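Redox-sensing transcriptional repressor rex (Thermoanaerobacter ethanolicus, PDB 3WG9) represses transcription as a DNA-binding homodimer and probably adjusts that repression to the cellular NADH/NAD(+) balance. Local coordinates at the interface of chains A and B. Numbering follows the deposited sequence. Chains: chain A/B, Redox-sensing transcriptional repressor rex.

Contact 1: the interface of chains A and B. Residues chain A 79-80, 83, 85; chain B 203-204, 206-207.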
loop_
_atom_site.group_PDB
_atom_site.type_symbol
_atom_site.label_atom_id
_atom_site.label_comp_id
_atom_site.label_asym_id
_atom_site.label_seq_id
_atom_site.Cartn_x
_atom_site.Cartn_y
_atom_site.Cartn_z
ATOM N N LEU A 79 -10.779 11.895 9.518
ATOM C CA LEU A 79 -10.381 11.267 8.262
ATOM C C LEU A 79 -11.375 11.578 7.143
ATOM O O LEU A 79 -11.224 11.144 5.992
ATOM C CB LEU A 79 -10.247 9.751 8.449
ATOM C CG LEU A 79 -8.993 9.351 9.226
ATOM C CD1 LEU A 79 -9.165 7.842 9.373
ATOM C CD2 LEU A 79 -7.637 9.705 8.464
ATOM N N GLY A 80 -12.384 12.373 7.464
ATOM C CA GLY A 80 -13.447 12.694 6.520
ATOM C C GLY A 80 -14.360 11.550 6.133
ATOM O O GLY A 80 -15.087 11.615 5.102
ATOM N N LYS A 83 -18.426 11.598 5.551
ATOM C CA LYS A 83 -19.024 12.046 4.281
ATOM C C LYS A 83 -18.958 10.899 3.284
ATOM O O LYS A 83 -18.243 9.926 3.489
ATOM C CB LYS A 83 -18.200 13.179 3.662
ATOM C CG LYS A 83 -18.340 14.515 4.346
ATOM C CD LYS A 83 -17.004 15.219 4.343
ATOM C CE LYS A 83 -16.649 15.675 5.767
ATOM N NZ LYS A 83 -17.177 17.033 6.134
ATOM N N TYR A 85 -18.104 9.922 -0.855
ATOM C CA TYR A 85 -17.320 10.441 -1.994
ATOM C C TYR A 85 -17.792 9.683 -3.229
ATOM O O TYR A 85 -18.078 8.479 -3.145
ATOM C CB TYR A 85 -15.801 10.220 -1.800
ATOM C CG TYR A 85 -15.320 10.885 -0.547
ATOM C CD1 TYR A 85 -14.934 12.209 -0.570
ATOM C CD2 TYR A 85 -15.423 10.250 0.692
ATOM C CE1 TYR A 85 -14.559 12.881 0.596
ATOM C CE2 TYR A 85 -15.080 10.936 1.868
ATOM C CZ TYR A 85 -14.633 12.217 1.801
ATOM O OH TYR A 85 -14.353 12.909 2.954
ATOM N N SER B 203 -9.448 11.252 1.644
ATOM C CA SER B 203 -10.596 11.847 2.345
ATOM C C SER B 203 -10.103 12.886 3.376
ATOM O O SER B 203 -10.740 13.945 3.583
ATOM C CB SER B 203 -11.484 10.780 2.978
ATOM O OG SER B 203 -10.704 9.782 3.613
ATOM N N TYR B 204 -8.988 12.574 4.033
ATOM C CA TYR B 204 -8.476 13.491 5.036
ATOM C C TYR B 204 -8.137 14.837 4.427
ATOM O O TYR B 204 -8.570 15.909 4.929
ATOM C CB TYR B 204 -7.309 12.899 5.813
ATOM C CG TYR B 204 -6.720 13.947 6.744
ATOM C CD1 TYR B 204 -6.911 13.888 8.119
ATOM C CD2 TYR B 204 -5.946 14.968 6.237
ATOM C CE1 TYR B 204 -6.354 14.884 8.969
ATOM C CE2 TYR B 204 -5.402 15.956 7.052
ATOM C CZ TYR B 204 -5.593 15.894 8.412
ATOM O OH TYR B 204 -5.000 16.883 9.197
ATOM N N LEU B 206 -9.107 16.169 1.456
ATOM C CA LEU B 206 -10.281 16.869 0.943
ATOM C C LEU B 206 -11.022 17.648 2.034
ATOM O O LEU B 206 -11.751 18.588 1.741
ATOM C CB LEU B 206 -11.275 15.871 0.296
ATOM C CG LEU B 206 -10.851 15.332 -1.082
ATOM C CD1 LEU B 206 -11.677 14.133 -1.491
ATOM C CD2 LEU B 206 -10.892 16.390 -2.155
ATOM N N ASN B 207 -10.849 17.267 3.294
ATOM C CA ASN B 207 -11.605 17.899 4.390
ATOM C C ASN B 207 -10.802 18.670 5.369
ATOM O O ASN B 207 -11.372 19.256 6.309
ATOM C CB ASN B 207 -12.403 16.847 5.171
ATOM C CG ASN B 207 -13.552 16.360 4.381
ATOM O OD1 ASN B 207 -14.484 17.108 4.097
ATOM N ND2 ASN B 207 -13.450 15.124 3.914
#
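The phenolic oxygen of A:Tyr85 is gripped from both chains: the side-chain amide of B:Asn207 donates ND2 to OH at 2.6 Å, and OH in turn donates to the carbonyl O of A:Gly80, also at 2.6 Å. Both partners lie at the edge of the phenol, in its plane. The oxygen also sits in the plane of the B:Asn207 amide, although that plane is turned 65° from the ring and the bond is bent, with 122° at the hydrogen. ND2 makes a second bond, within its own helix, to the carbonyl O of B:Ser203 at 3.0 Å, which fixes the rotation of the amide. OD1 is thereby turned towards A:Lys83, whose bent chain runs alongside in the opposite direction and brings its CE methylene 3.5 Å from CG of B:Asn207.

One turn back along helix 195-214, the B:Ser203 hydroxyl OG donates to the carbonyl O of A:Leu79 at 2.8 Å, almost in line with the C=O bond. OG reaches it from between the backbone N and the carbonyl carbon (chi1 43°). CB, placed by the helix backbone, lies against CZ of A:Tyr85 at 3.7 Å. Methyl CD1 of B:Leu206 packs on CE1 of the same ring at 3.8 Å. The patch fastens the long C-terminal helix of one subunit to the segment entering strand 85-90 of the other, helping to hold the homodimer together.

Contact 2: the interface of chains A and B. Residues chain A 195, 198, 201-202; chain B 175, 191, 193.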
loop_
_atom_site.group_PDB
_atom_site.type_symbol
_atom_site.label_atom_id
_atom_site.label_comp_id
_atom_site.label_asym_id
_atom_site.label_seq_id
_atom_site.Cartn_x
_atom_site.Cartn_y
_atom_site.Cartn_z
ATOM N N LEU A 195 2.988 -0.092 -3.926
ATOM C CA LEU A 195 2.961 -1.446 -3.401
ATOM C C LEU A 195 4.330 -1.974 -3.046
ATOM O O LEU A 195 4.404 -2.756 -2.129
ATOM C CB LEU A 195 2.322 -2.474 -4.345
ATOM C CG LEU A 195 0.851 -2.180 -4.708
ATOM C CD1 LEU A 195 0.333 -3.281 -5.616
ATOM C CD2 LEU A 195 -0.035 -2.004 -3.473
ATOM N N SER A 198 5.444 -1.925 0.638
ATOM C CA SER A 198 4.990 -3.038 1.475
ATOM C C SER A 198 5.818 -4.301 1.118
ATOM O O SER A 198 6.320 -5.011 2.024
ATOM C CB SER A 198 3.451 -3.256 1.206
ATOM O OG SER A 198 2.945 -4.426 1.821
ATOM N N THR A 201 9.273 -4.705 2.618
ATOM C CA THR A 201 9.386 -5.057 4.047
ATOM C C THR A 201 9.388 -6.581 4.281
ATOM O O THR A 201 9.877 -7.116 5.308
ATOM C CB THR A 201 8.361 -4.393 4.954
ATOM O OG1 THR A 201 7.109 -5.057 4.774
ATOM C CG2 THR A 201 8.207 -2.819 4.718
ATOM N N VAL A 202 8.861 -7.304 3.324
ATOM C CA VAL A 202 8.873 -8.761 3.417
ATOM C C VAL A 202 10.242 -9.316 3.065
ATOM O O VAL A 202 10.768 -10.186 3.793
ATOM C CB VAL A 202 7.811 -9.383 2.487
ATOM C CG1 VAL A 202 7.864 -10.959 2.578
ATOM C CG2 VAL A 202 6.436 -8.874 2.883
ATOM N N TRP B 175 1.931 -12.363 1.970
ATOM C CA TRP B 175 1.614 -10.969 1.593
ATOM C C TRP B 175 0.107 -10.927 1.336
ATOM O O TRP B 175 -0.410 -11.539 0.394
ATOM C CB TRP B 175 2.447 -10.575 0.356
ATOM C CG TRP B 175 2.514 -9.103 0.081
ATOM C CD1 TRP B 175 2.461 -8.088 1.014
ATOM C CD2 TRP B 175 2.695 -8.474 -1.182
ATOM N NE1 TRP B 175 2.637 -6.853 0.400
ATOM C CE2 TRP B 175 2.752 -7.063 -0.954
ATOM C CE3 TRP B 175 2.855 -8.952 -2.479
ATOM C CZ2 TRP B 175 2.859 -6.144 -1.985
ATOM C CZ3 TRP B 175 2.989 -8.023 -3.524
ATOM C CH2 TRP B 175 3.058 -6.636 -3.256
ATOM N N GLU B 191 2.435 -9.722 6.121
ATOM C CA GLU B 191 2.379 -8.291 5.763
ATOM C C GLU B 191 0.990 -8.036 5.161
ATOM O O GLU B 191 0.655 -8.598 4.097
ATOM C CB GLU B 191 3.490 -7.975 4.733
ATOM C CG GLU B 191 3.378 -6.595 4.023
ATOM C CD GLU B 191 3.545 -5.395 4.985
ATOM O OE1 GLU B 191 3.779 -5.598 6.207
ATOM O OE2 GLU B 191 3.401 -4.244 4.482
ATOM N N VAL B 193 -1.647 -5.815 3.433
ATOM C CA VAL B 193 -1.726 -4.620 2.632
ATOM C C VAL B 193 -3.020 -3.963 3.090
ATOM O O VAL B 193 -4.123 -4.547 3.080
ATOM C CB VAL B 193 -1.783 -4.934 1.098
ATOM C CG1 VAL B 193 -1.830 -3.672 0.287
ATOM C CG2 VAL B 193 -0.531 -5.735 0.595
#
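A:Ser198 and B:Glu191 meet through the serine hydroxyl, which gives its hydrogen to carboxylate oxygen OE2 at 2.7 Å and accepts another from the indole of B:Trp175, with NE1 to OG at 2.8 Å. The carboxylate is met on the anti lone pair of OE2, the one turned away from OE1. The indole bond is nearly straight, 172° at the hydrogen, and OG lies at the edge of the ring, close to its plane. One small hydroxyl thus links two side chains of the partner subunit, donating to one and accepting from the other, which fixes its rotation.

Around this core, the B:Glu191 chain bends at chi2 (65°), which turns the carboxylate aside from the helix backbone, with CD 3.6 Å from OG1 of A:Thr201. That hydroxyl is already committed: it donates to the carbonyl O of A:Ser198 at 2.9 Å, in the carbonyl plane and on a lone pair. Lower on the glutamate, CB packs against methyl CG2 of A:Val202 at 3.6 Å, the two side chains meeting at a slant. With an alanine in place of B:Glu191, the A:Ser198 hydroxyl would probably lose its acceptor and be freer to turn, weakening its hold on the indole.

Beside NE1 on the benzo ring, CZ2 of B:Trp175 lies 3.7 Å from the carbonyl O of A:Leu195, at the start of the helix, while methyl CG2 of B:Val193 borders the serine hydroxyl OG at 3.9 Å. A:Leu195 and B:Val193 stand at positions that bind NADH in this protein; no NADH is bound in these chains, but the patch probably borders the nucleotide sites. In the fold, the first turns of helix 195-215 of one subunit lie against strands 173-176 and 189-192 of the other's Rossmann domain.

Contacts 1 and 2 lie about 26 Å apart, measured between the centres of their C-alpha atoms, and both use the C-terminal helix that begins at residue 195. Contact 2 takes its first turns from chain A, and contact 1 a stretch further along from chain B; two-fold symmetry repeats each contact with the chains exchanged. The C-terminal helix of each subunit therefore touches the partner subunit at both places, meeting strands 173-176 and 189-192 and then the segment leading into strand 85-90. This reciprocal exchange fastens each subunit's helix to the nucleotide-binding domain of the other and could carry changes at the NADH site across the homodimer.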